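Local coordinates for protein dihydroneopterin aldolase (Burkholderia thailandensis, PDB 3V9O) that belongs to the dihydroneopterin aldolase family, assembles from four chains and binds guanine in the crystal, at residues A[56-61]-A[110-115]. Numbering follows the deposited sequence. Where two conformers were deposited one is given.
Sequences FVPLAL and AVRAVR. With EDO (1,2-ethanediol), chain B.
Phe56 O is held by two N-H groups of the segment 110-115. Arg112 N lies 2.8 Å from Phe56 O, nearly along the C=O axis. Ala113 N adds a weak bond to the same oxygen. Two residues thus face one, a classic beta bulge where strand 113-120 starts against strand 47-58. Phe56 N completes the antiparallel hydrogen-bonded pair with an almost straight bond to Ala113 O (2.9 Å, 175°). The Phe56 ring turns its edge to that oxygen, and its CD1 is 3.9 Å from Ala113 CB. Past the bulge, Pro58 CD comes to 3.1 Å from Ala110 O. Val57 CA makes a bent CA-H...O contact with this oxygen, which is buried and has no hydrogen-bond partner in the model. Leu61 CD1 rests on Ala110 CB. The Arg112 chain, bent at chi2 (79°) and chi3 (49°), crosses Pro58 obliquely. Its NE and NH2 bind the two hydroxyls of 1,2-ethanediol, probably from the crystallisation liquor. NH1 forms a salt bridge with Asp21 and a hydrogen bond to the carbonyl of Arg18, which help fix the guanidinium in place. Backbone bonds therefore set the register, while Pro58 CD packs tightly on Ala110 O and the Val57 CA-H contact can repay that oxygen's burial only weakly.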
loop_
_atom_site.group_PDB
_atom_site.type_symbol
_atom_site.label_atom_id
_atom_site.label_comp_id
_atom_site.label_asym_id
_atom_site.label_seq_id
_atom_site.Cartn_x
_atom_site.Cartn_y
_atom_site.Cartn_z
ATOM N N PHE A 56 -11.301 1.985 -12.711
ATOM C CA PHE A 56 -11.641 0.538 -12.836
ATOM C C PHE A 56 -12.553 0.366 -14.009
ATOM O O PHE A 56 -13.658 0.950 -14.005
ATOM C CB PHE A 56 -12.200 -0.022 -11.531
ATOM C CG PHE A 56 -11.184 0.129 -10.402
ATOM C CD1 PHE A 56 -11.080 1.310 -9.650
ATOM C CD2 PHE A 56 -10.338 -0.950 -10.164
ATOM C CE1 PHE A 56 -10.067 1.432 -8.650
ATOM C CE2 PHE A 56 -9.382 -0.847 -9.164
ATOM C CZ PHE A 56 -9.270 0.319 -8.419
ATOM N N VAL A 57 -12.089 -0.370 -15.013
ATOM C CA VAL A 57 -12.849 -0.583 -16.245
ATOM C C VAL A 57 -13.035 -2.100 -16.480
ATOM O O VAL A 57 -12.068 -2.875 -16.263
ATOM C CB VAL A 57 -12.145 0.142 -17.442
ATOM C CG1 VAL A 57 -12.014 1.620 -17.136
ATOM C CG2 VAL A 57 -10.741 -0.412 -17.693
ATOM N N PRO A 58 -14.196 -2.562 -16.914
ATOM C CA PRO A 58 -14.407 -4.003 -17.060
ATOM C C PRO A 58 -13.448 -4.632 -18.074
ATOM O O PRO A 58 -13.224 -4.057 -19.144
ATOM C CB PRO A 58 -15.858 -4.103 -17.589
ATOM C CG PRO A 58 -16.500 -2.862 -16.974
ATOM C CD PRO A 58 -15.457 -1.793 -17.058
ATOM N N LEU A 59 -12.881 -5.804 -17.739
ATOM C CA LEU A 59 -12.139 -6.592 -18.719
ATOM C C LEU A 59 -12.945 -6.843 -19.966
ATOM O O LEU A 59 -12.413 -6.837 -21.072
ATOM C CB LEU A 59 -11.693 -7.924 -18.090
ATOM C CG LEU A 59 -10.722 -7.740 -16.902
ATOM C CD1 LEU A 59 -10.462 -9.046 -16.147
ATOM C CD2 LEU A 59 -9.383 -7.152 -17.377
ATOM N N ALA A 60 -14.255 -7.104 -19.838
ATOM C CA ALA A 60 -15.039 -7.464 -20.989
ATOM C C ALA A 60 -15.105 -6.322 -21.994
ATOM O O ALA A 60 -15.381 -6.556 -23.189
ATOM C CB ALA A 60 -16.445 -7.908 -20.572
ATOM N N LEU A 61 -14.865 -5.107 -21.530
ATOM C CA LEU A 61 -14.902 -3.940 -22.402
ATOM C C LEU A 61 -13.514 -3.488 -22.832
ATOM O O LEU A 61 -13.410 -2.531 -23.603
ATOM C CB LEU A 61 -15.618 -2.758 -21.713
ATOM C CG LEU A 61 -17.070 -3.079 -21.349
ATOM C CD1 LEU A 61 -17.693 -1.871 -20.599
ATOM C CD2 LEU A 61 -17.924 -3.412 -22.568
ATOM N N ALA A 110 -17.844 2.992 -19.740
ATOM C CA ALA A 110 -16.980 1.845 -19.458
ATOM C C ALA A 110 -16.241 2.012 -18.140
ATOM O O ALA A 110 -15.336 1.172 -17.890
ATOM C CB ALA A 110 -16.014 1.634 -20.630
ATOM N N VAL A 111 -16.536 3.047 -17.322
ATOM C CA VAL A 111 -15.909 3.194 -16.016
ATOM C C VAL A 111 -16.863 2.629 -14.953
ATOM O O VAL A 111 -18.024 3.092 -14.811
ATOM C CB VAL A 111 -15.559 4.654 -15.773
ATOM C CG1 VAL A 111 -15.067 4.874 -14.340
ATOM C CG2 VAL A 111 -14.445 5.111 -16.791
ATOM N N ARG A 112 -16.395 1.647 -14.187
ATOM C CA ARG A 112 -17.120 1.025 -13.084
ATOM C C ARG A 112 -16.880 1.768 -11.783
ATOM O O ARG A 112 -17.753 1.862 -10.933
ATOM C CB ARG A 112 -16.628 -0.396 -12.942
ATOM C CG ARG A 112 -16.999 -1.165 -11.671
ATOM C CD ARG A 112 -18.419 -1.673 -11.765
ATOM N NE ARG A 112 -18.760 -2.372 -13.019
ATOM C CZ ARG A 112 -18.466 -3.653 -13.291
ATOM N NH1 ARG A 112 -17.819 -4.407 -12.398
ATOM N NH2 ARG A 112 -18.843 -4.184 -14.461
ATOM N N ALA A 113 -15.644 2.275 -11.572
ATOM C CA ALA A 113 -15.289 2.921 -10.303
ATOM C C ALA A 113 -14.101 3.835 -10.488
ATOM O O ALA A 113 -13.334 3.629 -11.471
ATOM C CB ALA A 113 -14.946 1.896 -9.224
ATOM N N VAL A 114 -13.933 4.774 -9.579
ATOM C CA VAL A 114 -12.744 5.613 -9.619
ATOM C C VAL A 114 -12.273 5.929 -8.207
ATOM O O VAL A 114 -13.085 6.077 -7.270
ATOM C CB VAL A 114 -13.007 6.848 -10.495
ATOM C CG1 VAL A 114 -14.088 7.698 -9.900
ATOM C CG2 VAL A 114 -11.691 7.659 -10.692
ATOM N N ARG A 115 -10.950 5.989 -8.034
ATOM C CA ARG A 115 -10.347 6.455 -6.786
ATOM C C ARG A 115 -9.592 7.728 -7.212
ATOM O O ARG A 115 -8.790 7.661 -8.183
ATOM C CB ARG A 115 -9.388 5.443 -6.176
ATOM C CG ARG A 115 -8.838 5.950 -4.783
ATOM C CD ARG A 115 -7.811 4.980 -4.184
ATOM N NE ARG A 115 -6.566 4.999 -4.993
ATOM C CZ ARG A 115 -5.542 5.888 -4.893
ATOM N NH1 ARG A 115 -5.534 6.909 -4.023
ATOM N NH2 ARG A 115 -4.491 5.754 -5.712
HETATM C C1 EDO B . -19.767 -0.953 -17.122
HETATM O O1 EDO B . -20.081 -2.259 -16.602
HETATM C C2 EDO B . -19.265 -0.080 -15.978
HETATM O O2 EDO B . -20.047 -0.206 -14.764
#